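PDB 5OLT: cellulose biosynthesis protein BcsG, which is required for cellulose biosynthesis and carries, as its extramembrane part, a zinc-binding domain of the alkaline phosphatase family. Local coordinates for residues Arg275-Ile278 with Asp283-Ser286; Ser86-Leu91 with Ala247-Leu252; Lys43-Phe48 with Asn127-Leu132; Lys158-Arg161 with Gly165-Ser168; Asp221-Pro226 with Lys235-Lys240. One frame throughout, in Å; residues are numbered along the deposited sequence. Where two conformers were deposited one is given.

Interaction 1. Residues Arg275-Ile278 with Asp283-Ser286; sequences RMQI and DIPS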
# COMPACT_ATOMS: atom_id res chain seq x y z
N ARG A 275 17.14 11.73 -15.17
CA ARG A 275 18.55 11.99 -15.48
C ARG A 275 19.43 10.90 -14.89
O ARG A 275 20.39 10.43 -15.55
CB ARG A 275 19.01 13.35 -14.94
CG ARG A 275 18.40 14.50 -15.71
CD ARG A 275 18.65 15.83 -15.02
NE ARG A 275 18.09 16.94 -15.81
CZ ARG A 275 17.23 17.84 -15.35
NH1 ARG A 275 16.76 17.80 -14.10
NH2 ARG A 275 16.81 18.81 -16.16
N MET A 276 19.16 10.53 -13.63
CA MET A 276 19.99 9.55 -12.94
C MET A 276 19.67 8.11 -13.30
O MET A 276 20.56 7.26 -13.25
CB MET A 276 19.87 9.71 -11.44
CG MET A 276 20.86 8.89 -10.66
SD MET A 276 20.68 9.19 -8.90
CE MET A 276 22.07 8.22 -8.34
N GLN A 277 18.39 7.82 -13.57
CA GLN A 277 17.96 6.45 -13.75
C GLN A 277 17.21 6.25 -15.05
O GLN A 277 16.07 6.71 -15.21
CB GLN A 277 17.07 6.02 -12.57
CG GLN A 277 17.77 6.26 -11.24
CD GLN A 277 16.98 5.63 -10.12
OE1 GLN A 277 15.99 6.20 -9.61
NE2 GLN A 277 17.39 4.50 -9.73
N ILE A 278 17.83 5.54 -15.98
CA ILE A 278 17.20 5.27 -17.29
C ILE A 278 15.95 4.41 -17.03
O ILE A 278 15.84 3.72 -16.00
CB ILE A 278 18.24 4.61 -18.25
CG1 ILE A 278 17.82 4.83 -19.72
CG2 ILE A 278 18.50 3.17 -17.81
CD1 ILE A 278 18.98 4.89 -20.72
N ASP A 283 16.99 1.58 -8.62
CA ASP A 283 17.80 1.34 -7.42
C ASP A 283 17.78 2.50 -6.44
O ASP A 283 18.08 2.30 -5.25
CB ASP A 283 19.24 0.96 -7.82
CG ASP A 283 19.23 -0.30 -8.66
OD1 ASP A 283 18.64 -1.35 -8.21
OD2 ASP A 283 19.67 -0.23 -9.80
N ILE A 284 17.46 3.69 -6.92
CA ILE A 284 17.24 4.84 -6.05
C ILE A 284 15.74 5.08 -5.97
O ILE A 284 15.07 5.21 -6.99
CB ILE A 284 17.98 6.09 -6.56
CG1 ILE A 284 19.52 5.81 -6.67
CG2 ILE A 284 17.69 7.29 -5.67
CD1 ILE A 284 20.18 5.44 -5.34
N PRO A 285 15.17 5.11 -4.75
CA PRO A 285 13.69 5.22 -4.61
C PRO A 285 13.24 6.67 -4.74
O PRO A 285 12.95 7.37 -3.75
CB PRO A 285 13.44 4.61 -3.24
CG PRO A 285 14.67 5.00 -2.46
CD PRO A 285 15.83 4.90 -3.44
N SER A 286 13.27 7.15 -5.99
CA SER A 286 12.91 8.52 -6.29
C SER A 286 11.44 8.82 -6.03
O SER A 286 10.62 7.89 -5.99
CB SER A 286 13.22 8.78 -7.76
OG SER A 286 12.27 8.08 -8.54

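Interaction 2. Residues Ser86-Leu91 with Ala247-Leu252; sequences SHFDIL and AFFTEL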
# COMPACT_ATOMS: atom_id res chain seq x y z
N SER A 86 -12.01 6.10 -10.97
CA SER A 86 -13.23 6.75 -10.56
C SER A 86 -14.11 5.84 -9.70
O SER A 86 -15.10 6.33 -9.13
CB SER A 86 -13.99 7.26 -11.80
OG SER A 86 -14.54 6.18 -12.51
N HIS A 87 -13.77 4.54 -9.59
CA HIS A 87 -14.61 3.62 -8.90
C HIS A 87 -14.31 3.48 -7.42
O HIS A 87 -15.12 3.00 -6.66
CB HIS A 87 -14.65 2.30 -9.68
CG HIS A 87 -15.30 2.45 -11.03
ND1 HIS A 87 -15.11 1.55 -12.05
CD2 HIS A 87 -16.08 3.43 -11.54
CE1 HIS A 87 -15.78 1.95 -13.12
NE2 HIS A 87 -16.36 3.10 -12.84
N PHE A 88 -13.19 4.02 -6.99
CA PHE A 88 -12.85 3.96 -5.55
C PHE A 88 -13.72 4.88 -4.71
O PHE A 88 -14.29 5.84 -5.21
CB PHE A 88 -11.37 4.36 -5.36
CG PHE A 88 -10.40 3.32 -5.84
CD1 PHE A 88 -10.18 2.17 -5.10
CD2 PHE A 88 -9.76 3.49 -7.06
CE1 PHE A 88 -9.29 1.20 -5.56
CE2 PHE A 88 -8.89 2.52 -7.56
CZ PHE A 88 -8.65 1.37 -6.81
N ASP A 89 -13.80 4.59 -3.43
CA ASP A 89 -14.42 5.50 -2.48
C ASP A 89 -13.43 6.51 -1.98
O ASP A 89 -13.80 7.64 -1.73
CB ASP A 89 -15.01 4.75 -1.30
CG ASP A 89 -16.14 3.84 -1.67
OD1 ASP A 89 -16.84 4.08 -2.70
OD2 ASP A 89 -16.38 2.88 -0.89
N ILE A 90 -12.17 6.12 -1.83
CA ILE A 90 -11.09 6.94 -1.28
C ILE A 90 -9.89 6.75 -2.19
O ILE A 90 -9.54 5.59 -2.50
CB ILE A 90 -10.76 6.49 0.15
CG1 ILE A 90 -11.96 6.61 1.09
CG2 ILE A 90 -9.54 7.27 0.67
CD1 ILE A 90 -11.76 5.87 2.41
N LEU A 91 -9.24 7.82 -2.59
CA LEU A 91 -8.08 7.71 -3.48
C LEU A 91 -6.98 8.61 -2.97
O LEU A 91 -7.18 9.84 -2.83
CB LEU A 91 -8.52 8.08 -4.92
CG LEU A 91 -7.48 7.96 -6.03
CD1 LEU A 91 -6.96 6.53 -6.14
CD2 LEU A 91 -8.11 8.41 -7.34
N ALA A 247 -13.76 -5.28 -13.61
CA ALA A 247 -14.69 -6.38 -13.81
C ALA A 247 -14.93 -7.08 -12.47
O ALA A 247 -16.07 -7.38 -12.13
CB ALA A 247 -14.18 -7.34 -14.86
N PHE A 248 -13.86 -7.30 -11.70
CA PHE A 248 -14.03 -7.89 -10.41
C PHE A 248 -14.82 -7.03 -9.44
O PHE A 248 -15.65 -7.55 -8.69
CB PHE A 248 -12.68 -8.29 -9.81
CG PHE A 248 -12.87 -9.09 -8.57
CD1 PHE A 248 -13.49 -10.36 -8.68
CD2 PHE A 248 -12.50 -8.61 -7.34
CE1 PHE A 248 -13.71 -11.14 -7.58
CE2 PHE A 248 -12.73 -9.42 -6.18
CZ PHE A 248 -13.36 -10.66 -6.33
N PHE A 249 -14.60 -5.72 -9.46
CA PHE A 249 -15.39 -4.83 -8.61
C PHE A 249 -16.87 -5.02 -8.94
O PHE A 249 -17.71 -5.06 -8.03
CB PHE A 249 -14.96 -3.38 -8.80
CG PHE A 249 -13.65 -3.02 -8.15
CD1 PHE A 249 -12.82 -3.98 -7.53
CD2 PHE A 249 -13.25 -1.68 -8.12
CE1 PHE A 249 -11.60 -3.59 -6.93
CE2 PHE A 249 -12.06 -1.30 -7.52
CZ PHE A 249 -11.23 -2.25 -6.94
N THR A 250 -17.19 -5.12 -10.22
CA THR A 250 -18.60 -5.39 -10.64
C THR A 250 -19.14 -6.72 -10.08
O THR A 250 -20.29 -6.77 -9.57
CB THR A 250 -18.75 -5.28 -12.16
OG1 THR A 250 -18.34 -3.96 -12.55
CG2 THR A 250 -20.17 -5.50 -12.60
N GLU A 251 -18.34 -7.77 -10.16
CA GLU A 251 -18.68 -9.06 -9.55
C GLU A 251 -18.90 -8.93 -8.06
O GLU A 251 -19.85 -9.53 -7.51
CB GLU A 251 -17.63 -10.15 -9.83
CG GLU A 251 -17.59 -10.65 -11.26
CD GLU A 251 -18.98 -11.05 -11.74
OE1 GLU A 251 -19.53 -12.05 -11.21
OE2 GLU A 251 -19.53 -10.36 -12.64
N LEU A 252 -18.06 -8.12 -7.40
CA LEU A 252 -18.18 -7.95 -5.95
C LEU A 252 -19.46 -7.24 -5.60
O LEU A 252 -20.15 -7.65 -4.64
CB LEU A 252 -17.02 -7.17 -5.34
CG LEU A 252 -15.77 -7.91 -4.94
CD1 LEU A 252 -14.93 -6.90 -4.19
CD2 LEU A 252 -16.04 -9.11 -4.06

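Interaction 3. Residues Lys43-Phe48 with Asn127-Leu132; sequences KRKTTF and NNECYL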
# COMPACT_ATOMS: atom_id res chain seq x y z
N LYS A 43 7.20 5.95 17.65
CA LYS A 43 6.18 6.14 18.68
C LYS A 43 4.76 6.01 18.14
O LYS A 43 3.81 6.09 18.90
CB LYS A 43 6.37 7.52 19.33
CG LYS A 43 7.70 7.65 20.09
CD LYS A 43 7.69 8.97 20.85
CE LYS A 43 8.97 9.16 21.62
NZ LYS A 43 8.85 8.81 23.05
N ARG A 44 4.61 5.79 16.83
CA ARG A 44 3.28 5.81 16.20
C ARG A 44 2.77 4.40 16.02
O ARG A 44 3.49 3.50 15.62
CB ARG A 44 3.35 6.46 14.80
CG ARG A 44 3.88 7.87 14.83
CD ARG A 44 3.95 8.46 13.42
NE ARG A 44 2.64 8.95 13.00
CZ ARG A 44 2.43 9.57 11.84
NH1 ARG A 44 3.38 9.65 10.92
NH2 ARG A 44 1.22 10.04 11.56
N LYS A 45 1.48 4.22 16.34
CA LYS A 45 0.83 2.94 16.12
C LYS A 45 -0.65 3.18 16.00
O LYS A 45 -1.18 4.15 16.54
CB LYS A 45 1.17 1.93 17.23
CG LYS A 45 0.52 2.21 18.56
CD LYS A 45 0.72 1.03 19.51
CE LYS A 45 -0.17 1.19 20.75
NZ LYS A 45 -0.22 -0.02 21.62
N THR A 46 -1.28 2.28 15.26
CA THR A 46 -2.72 2.16 15.26
C THR A 46 -3.11 1.35 16.47
O THR A 46 -2.59 0.27 16.71
CB THR A 46 -3.17 1.42 14.01
OG1 THR A 46 -2.57 2.05 12.89
CG2 THR A 46 -4.68 1.44 13.89
N THR A 47 -4.05 1.83 17.23
CA THR A 47 -4.53 0.94 18.32
C THR A 47 -5.78 0.19 17.89
O THR A 47 -6.79 0.82 17.56
CB THR A 47 -4.76 1.70 19.62
OG1 THR A 47 -3.50 2.26 20.02
CG2 THR A 47 -5.23 0.77 20.71
N PHE A 48 -5.65 -1.13 17.80
CA PHE A 48 -6.80 -2.02 17.62
C PHE A 48 -7.54 -2.26 18.93
O PHE A 48 -6.92 -2.23 20.01
CB PHE A 48 -6.37 -3.33 16.96
CG PHE A 48 -6.14 -3.19 15.49
CD1 PHE A 48 -4.94 -2.62 15.00
CD2 PHE A 48 -7.12 -3.59 14.58
CE1 PHE A 48 -4.76 -2.47 13.65
CE2 PHE A 48 -6.95 -3.41 13.22
CZ PHE A 48 -5.75 -2.87 12.74
N ASN A 127 7.58 -5.27 16.88
CA ASN A 127 6.58 -5.48 17.90
C ASN A 127 5.35 -6.19 17.27
O ASN A 127 4.95 -5.88 16.14
CB ASN A 127 6.21 -4.13 18.47
CG ASN A 127 5.36 -4.24 19.69
OD1 ASN A 127 4.19 -4.63 19.61
ND2 ASN A 127 5.94 -3.92 20.83
N ASN A 128 4.75 -7.15 17.98
CA ASN A 128 3.62 -7.92 17.43
C ASN A 128 2.45 -7.03 16.92
O ASN A 128 1.77 -7.36 15.92
CB ASN A 128 3.10 -8.93 18.45
CG ASN A 128 4.00 -10.14 18.56
OD1 ASN A 128 4.44 -10.71 17.55
ND2 ASN A 128 4.27 -10.56 19.80
N GLU A 129 2.27 -5.89 17.58
CA GLU A 129 1.17 -4.95 17.27
C GLU A 129 1.37 -4.23 15.94
O GLU A 129 0.47 -3.55 15.45
CB GLU A 129 0.96 -3.92 18.40
CG GLU A 129 2.01 -2.82 18.49
CD GLU A 129 2.18 -2.24 19.89
OE1 GLU A 129 1.44 -2.65 20.81
OE2 GLU A 129 3.05 -1.37 20.07
N CYS A 130 2.54 -4.37 15.36
CA CYS A 130 2.83 -3.69 14.10
C CYS A 130 2.28 -4.45 12.89
O CYS A 130 2.10 -3.83 11.83
CB CYS A 130 4.32 -3.48 13.94
SG CYS A 130 5.03 -2.45 15.25
N TYR A 131 2.00 -5.73 13.05
CA TYR A 131 1.63 -6.58 11.93
C TYR A 131 0.13 -6.53 11.71
O TYR A 131 -0.63 -7.09 12.48
CB TYR A 131 2.10 -8.02 12.11
CG TYR A 131 3.60 -8.16 12.21
CD1 TYR A 131 4.27 -7.90 13.42
CD2 TYR A 131 4.35 -8.56 11.11
CE1 TYR A 131 5.64 -8.05 13.53
CE2 TYR A 131 5.75 -8.70 11.21
CZ TYR A 131 6.36 -8.47 12.43
OH TYR A 131 7.74 -8.58 12.57
N LEU A 132 -0.27 -5.80 10.66
CA LEU A 132 -1.69 -5.55 10.41
C LEU A 132 -2.53 -6.85 10.41
O LEU A 132 -3.63 -6.90 11.03
CB LEU A 132 -1.82 -4.84 9.06
CG LEU A 132 -3.24 -4.61 8.52
CD1 LEU A 132 -4.00 -3.67 9.48
CD2 LEU A 132 -3.14 -4.04 7.09
O HOH W 1 -1.36 -1.82 16.73

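Interaction 4. Residues Lys158-Arg161 with Gly165-Ser168; sequences KEVR and GMQS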
# COMPACT_ATOMS: atom_id res chain seq x y z
N LYS A 158 9.46 -16.02 0.71
CA LYS A 158 10.20 -16.19 1.99
C LYS A 158 10.22 -14.87 2.80
O LYS A 158 10.03 -14.91 4.01
CB LYS A 158 11.60 -16.73 1.73
CG LYS A 158 11.60 -18.20 1.35
CD LYS A 158 13.01 -18.69 1.06
CE LYS A 158 13.02 -20.17 0.68
NZ LYS A 158 14.35 -20.57 0.15
N GLU A 159 10.44 -13.72 2.14
CA GLU A 159 10.42 -12.43 2.84
C GLU A 159 9.04 -12.13 3.43
O GLU A 159 8.94 -11.69 4.59
CB GLU A 159 10.90 -11.27 1.93
CG GLU A 159 12.35 -11.41 1.46
CD GLU A 159 13.04 -10.08 1.24
OE1 GLU A 159 12.40 -9.03 1.36
OE2 GLU A 159 14.26 -10.07 0.94
N VAL A 160 7.99 -12.40 2.66
CA VAL A 160 6.61 -12.20 3.16
C VAL A 160 6.35 -13.04 4.42
O VAL A 160 5.72 -12.54 5.37
CB VAL A 160 5.59 -12.52 2.03
CG1 VAL A 160 4.17 -12.71 2.55
CG2 VAL A 160 5.63 -11.42 0.97
N ARG A 161 6.81 -14.30 4.42
CA ARG A 161 6.65 -15.18 5.59
C ARG A 161 7.53 -14.75 6.77
O ARG A 161 7.02 -14.57 7.89
CB ARG A 161 6.96 -16.64 5.21
CG ARG A 161 6.00 -17.20 4.18
CD ARG A 161 5.89 -18.70 4.32
NE ARG A 161 4.68 -19.16 3.65
CZ ARG A 161 4.64 -19.96 2.59
NH1 ARG A 161 5.76 -20.44 2.05
NH2 ARG A 161 3.45 -20.28 2.07
N GLY A 165 5.77 -11.66 8.41
CA GLY A 165 5.04 -12.41 9.43
C GLY A 165 3.85 -13.21 8.93
O GLY A 165 3.11 -13.74 9.74
N MET A 166 3.68 -13.30 7.62
CA MET A 166 2.50 -13.93 7.05
C MET A 166 2.75 -15.44 6.92
O MET A 166 3.27 -15.91 5.91
CB MET A 166 2.21 -13.21 5.72
CG MET A 166 1.37 -13.95 4.69
SD MET A 166 -0.35 -13.69 5.08
CE MET A 166 -0.38 -11.90 5.01
N GLN A 167 2.42 -16.19 7.97
CA GLN A 167 2.67 -17.64 8.04
C GLN A 167 1.40 -18.40 7.63
O GLN A 167 0.75 -19.04 8.45
CB GLN A 167 3.21 -18.02 9.45
CG GLN A 167 3.84 -19.42 9.56
CD GLN A 167 4.93 -19.67 8.53
OE1 GLN A 167 6.03 -19.15 8.64
NE2 GLN A 167 4.61 -20.47 7.52
N SER A 168 1.02 -18.26 6.36
CA SER A 168 -0.15 -18.91 5.76
C SER A 168 0.31 -19.54 4.47
O SER A 168 1.21 -19.03 3.82
CB SER A 168 -1.28 -17.93 5.42
OG SER A 168 -1.72 -17.21 6.53

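Interaction 5. Residues Asp221-Pro226 with Lys235-Lys240; sequences DGNHFP and KIRAQK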
# COMPACT_ATOMS: atom_id res chain seq x y z
N ASP A 221 8.73 -5.59 -15.09
CA ASP A 221 9.51 -5.61 -16.32
C ASP A 221 9.83 -7.06 -16.76
O ASP A 221 10.02 -7.96 -15.93
CB ASP A 221 10.81 -4.80 -16.13
CG ASP A 221 11.37 -4.28 -17.44
OD1 ASP A 221 10.75 -4.49 -18.54
OD2 ASP A 221 12.45 -3.66 -17.36
N GLY A 222 9.87 -7.27 -18.07
CA GLY A 222 10.29 -8.56 -18.60
C GLY A 222 9.20 -9.59 -18.80
O GLY A 222 9.47 -10.67 -19.29
N ASN A 223 7.97 -9.28 -18.39
CA ASN A 223 6.86 -10.21 -18.58
C ASN A 223 6.40 -10.19 -20.02
O ASN A 223 6.35 -9.14 -20.66
CB ASN A 223 5.68 -9.84 -17.70
CG ASN A 223 5.94 -10.10 -16.23
OD1 ASN A 223 6.94 -10.74 -15.84
ND2 ASN A 223 5.06 -9.58 -15.39
N HIS A 224 6.04 -11.36 -20.53
CA HIS A 224 5.61 -11.48 -21.93
C HIS A 224 4.43 -12.41 -22.09
O HIS A 224 4.19 -13.27 -21.26
CB HIS A 224 6.77 -11.94 -22.80
CG HIS A 224 7.46 -13.16 -22.31
ND1 HIS A 224 8.46 -13.12 -21.35
CD2 HIS A 224 7.30 -14.47 -22.63
CE1 HIS A 224 8.88 -14.35 -21.10
NE2 HIS A 224 8.19 -15.19 -21.86
N PHE A 225 3.65 -12.22 -23.15
CA PHE A 225 2.60 -13.19 -23.48
C PHE A 225 3.26 -14.52 -23.87
O PHE A 225 4.36 -14.51 -24.42
CB PHE A 225 1.72 -12.68 -24.60
CG PHE A 225 0.91 -11.49 -24.22
CD1 PHE A 225 -0.03 -11.56 -23.19
CD2 PHE A 225 1.09 -10.27 -24.88
CE1 PHE A 225 -0.78 -10.43 -22.84
CE2 PHE A 225 0.34 -9.15 -24.54
CZ PHE A 225 -0.58 -9.23 -23.51
N PRO A 226 2.63 -15.66 -23.52
CA PRO A 226 3.28 -16.95 -23.80
C PRO A 226 3.58 -17.05 -25.28
O PRO A 226 2.75 -16.72 -26.12
CB PRO A 226 2.22 -17.97 -23.38
CG PRO A 226 1.47 -17.27 -22.28
CD PRO A 226 1.40 -15.83 -22.71
N LYS A 235 1.59 -0.47 -21.18
CA LYS A 235 0.24 0.07 -21.17
C LYS A 235 -0.80 -1.01 -21.51
O LYS A 235 -1.93 -0.95 -21.02
CB LYS A 235 0.09 1.31 -22.04
CG LYS A 235 0.17 1.08 -23.53
CD LYS A 235 -0.08 2.39 -24.31
CE LYS A 235 1.02 3.42 -24.18
NZ LYS A 235 2.41 2.91 -24.37
N ILE A 236 -0.41 -2.01 -22.32
CA ILE A 236 -1.32 -3.13 -22.59
C ILE A 236 -1.56 -3.95 -21.33
O ILE A 236 -2.71 -4.26 -21.00
CB ILE A 236 -0.74 -4.03 -23.72
CG1 ILE A 236 -0.72 -3.27 -25.05
CG2 ILE A 236 -1.50 -5.37 -23.83
CD1 ILE A 236 -2.11 -2.99 -25.67
N ARG A 237 -0.48 -4.24 -20.60
CA ARG A 237 -0.62 -5.00 -19.36
C ARG A 237 -1.40 -4.23 -18.31
O ARG A 237 -2.18 -4.82 -17.54
CB ARG A 237 0.74 -5.44 -18.85
CG ARG A 237 1.35 -6.53 -19.74
CD ARG A 237 2.71 -6.90 -19.20
NE ARG A 237 3.68 -5.86 -19.55
CZ ARG A 237 4.73 -5.52 -18.81
NH1 ARG A 237 4.87 -6.01 -17.57
NH2 ARG A 237 5.59 -4.62 -19.27
N ALA A 238 -1.15 -2.92 -18.23
CA ALA A 238 -1.84 -2.11 -17.20
C ALA A 238 -3.31 -1.97 -17.55
O ALA A 238 -4.16 -2.13 -16.66
CB ALA A 238 -1.15 -0.76 -17.06
N GLN A 239 -3.65 -1.71 -18.83
CA GLN A 239 -5.05 -1.71 -19.23
C GLN A 239 -5.73 -3.04 -18.90
O GLN A 239 -6.87 -3.04 -18.40
CB GLN A 239 -5.12 -1.41 -20.73
CG GLN A 239 -6.55 -1.46 -21.28
CD GLN A 239 -7.39 -0.25 -20.93
OE1 GLN A 239 -6.87 0.89 -20.78
NE2 GLN A 239 -8.72 -0.46 -20.83
N LYS A 240 -5.07 -4.16 -19.21
CA LYS A 240 -5.63 -5.48 -18.94
C LYS A 240 -5.89 -5.64 -17.45
O LYS A 240 -6.97 -6.09 -17.05
CB LYS A 240 -4.66 -6.56 -19.44
CG LYS A 240 -5.06 -7.99 -19.10
CD LYS A 240 -4.09 -8.94 -19.78
CE LYS A 240 -4.37 -10.42 -19.51
NZ LYS A 240 -5.27 -11.02 -20.50

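Interaction 1. Residues Arg275-Ile278 with Asp283-Ser286
Gln277 carries most of this contact, laying its side chain across Ile284 at about a right angle. Its CD lies 3.7 Å from Ile284 CB, and the flat amide end reaches the backbone of Asp283 and Ile284. With CG beside the backbone N (chi1 -54°) and the chain extended beyond it, the amide is carried across a gap of 7.9 Å between Gln277 CA and Ile284 CA. Glutamine suits this place because it is long enough to reach from one limb of the loop to the other and ends in a group that is at home against peptide atoms in a buried setting.

Beside it, Met276 adds an apolar touch. Its unbranched chain runs straight out, CG opposite the backbone N at chi1 -170°, and the methyl CE comes to 3.9 Å from Ile284 CG1. Ile284 thus meets a polar amide through CB and a thioether methyl through its longer branch.

The receiving backbone is shaped by Pro285, the centre of an inverse gamma turn closed by Ser286 N to Ile284 O at 2.8 Å. The fixed phi of proline fits such a tight bend. Ser286 follows as N-cap, its OG accepting from Ile289 N. Asp283 is tied by OD1 to the hydroxyl of Tyr101, and its side chain lies about 12 Å from the zinc ion.

Both segments belong to the long loop between strand 259-265 and helix 287-290. Tyr381 packs on Met276, Ile284 and Ser286, while strands 355-357 and 360-365 of the small antiparallel sheet border Pro285, the latter also touching Ile284.

Interaction 2. Residues Ser86-Leu91 with Ala247-Leu252
His87, where a short helical turn leads toward strand 90-96, lies nearest Phe249 of helix 234-255, their CA atoms 8.5 Å apart, a spacing that aromatic side chains fill. Phe88 and Phe249 form an offset edge-to-face pair. The edge of Phe249 points at the face of Phe88, with ring centroids 5.9 Å apart and planes at 84°. The closest approach, Phe249 CZ to Phe88 CE1, is 4.2 Å. Phe249 has an uncommon second torsion, chi2 6°, which puts CA nearly in the plane of the ring and turns the far edge, with its slightly positive C-H groups, to the face of Phe88. In one of its two conformers, His87 adds CB at the rim of the Phe249 ring, 4.5 Å from CD2, while its imidazole bonds Asp246 through ND1. Phenylalanine suits both buried positions, bridging the helix and the loop entering strand 90-96 without a polar atom to satisfy.

Phe249 also forms an edge-to-face pair with Phe299, and Phe88 rests on Val263. Strand 90-96 begins with a classic beta bulge, Asp89 and Ile90 sharing Val296 as partner. A helix packed on a central mixed sheet is the general alpha/beta arrangement, consistent with the alkaline phosphatase family.

Interaction 3. Residues Lys43-Phe48 with Asn127-Leu132
The ring of Phe48 meets Leu132 at its far end, CZ lying 3.8 Å from Leu132 CD1. With CG of the leucine opposite its backbone N (chi1 174°), the branch end comes nearer the ring. A second flat group, the ring of Tyr131, has the carbonyl oxygen of Asn128 in its plane at the edge.

The polar half pairs Lys45 with Glu129, whose chains cross at about a right angle. Lys45 NZ forms a salt bridge with OE1 of Glu129 at 3.2 Å, weak as a hydrogen bond and belonging to one of two conformers of the glutamate. Charged ends suit this outer margin, where Lys45 is exposed and Glu129 partly so. A water donates to Glu129 O at 2.8 Å; its approach to Thr46 O is too short to trust.

Glu129 is presented by an Asx turn. Asn127 OD1 takes the backbone N of Glu129 on a lone pair in the carbonyl plane, at 3.1 Å and 164°. Asparagine suits the start of the short 3-10 turn because its carbonyl can catch the N-H two residues on.

Cys130 faces away, in a disulfide with Cys114. The neighbouring Ser113 bonds through its backbone to both Thr46 and Cys130, helping to join the two segments. Phe48 also packs on Val326 of helix 318-328, and Leu132 opens helix 132-138, whose Asn135 and Leu136 flank the same ring.

Interaction 4. Residues Lys158-Arg161 with Gly165-Ser168
Gly165 is the glycine at which helix 156-162 and its trailing turn give way to a loop that folds back over Val160 and Arg161. Its positive phi of 76° is easy for glycine and reverses the chain. The next amide, Met166 N, then reaches Val160 O at 3.1 Å with a nearly straight N-H (165°), occupying a carbonyl near the end of the helix.

The side chains follow this return. Val160 CG1 and Met166 CG lie alongside, 3.7 Å apart and pointing the same way, in one of two conformers of the methionine. Extended from CG to NE, the Arg161 chain runs past Met166 O, and its guanidinium reaches the carbonyl oxygen of Ser168. NH2 makes the sound bond, 3.1 Å, with the oxygen almost in the guanidinium plane; NE adds a weak one at 3.5 Å. Arginine suits this place, since its reach and two neighbouring N-H groups let a helix residue hold a loop carbonyl.

Met166 also centres an inverse gamma turn, and like Val160 packs on Leu110 of helix 102-110. Ser168 OG bonds Gln143 of the edge strand 142-147. The loop thus returns to carbonyls near the helix end while joining that helix to the rim of the central alpha/beta sheet.

Interaction 5. Residues Asp221-Pro226 with Lys235-Lys240
Pro218 O is gripped by both partners of this contact, taking hydrogen bonds from Arg237 NH1 and Asn223 ND2. Around the shared carbonyl the two side chains meet: NH1 of Arg237 comes 3.9 Å from Asn223 CB, and the amide and guanidinium planes stand 69° apart. A bend at chi3 (-76°) turns the arginine head so that Asn223 O lies over one face. The same NH1 also bonds His220 O, so a buried cation is satisfied largely by backbone oxygens, while Asn223 OD1 accepts from Phe183 N. Arginine and asparagine suit this interior because each offers several polar atoms to loop peptide groups.

The segment 221-226 belongs to the beta-alpha-beta crossover that runs from strand 210-216 through helix 234-255 to the parallel strand 259-265. It leaves the first strand's C-terminal end, the usual side for the active site in an alpha/beta fold, and the Asn223 side chain is about 10 Å from the zinc ion.

Farther out the contact is apolar. Phe225 meets Ile236 edge-on, CZ 4.0 Å from CG2, the methyl lying in the plane of the ring. In the loop between Asp221 and Asn223, the positive phi of Gly222 suits a glycine.

Interaction 2 is an apolar, mainly aromatic contact of the interior, between helix 234-255 and the turn entering strand 90-96. Interaction 5 uses an earlier part of the same helix, but there a buried arginine works with loop carbonyls. Interactions 1 and 4 are local: the first folds a loop on itself, setting an amide and a methionine against a proline turn, the second a loop on its helix, with backbone and guanidinium bonds. Interaction 3 joins distant parts of the sequence near the surface through a salt bridge and an apolar Phe-Leu touch. It touches interaction 4 through Tyr131 and Gly165, and lies on the opposite side of the chain's centre from interaction 5.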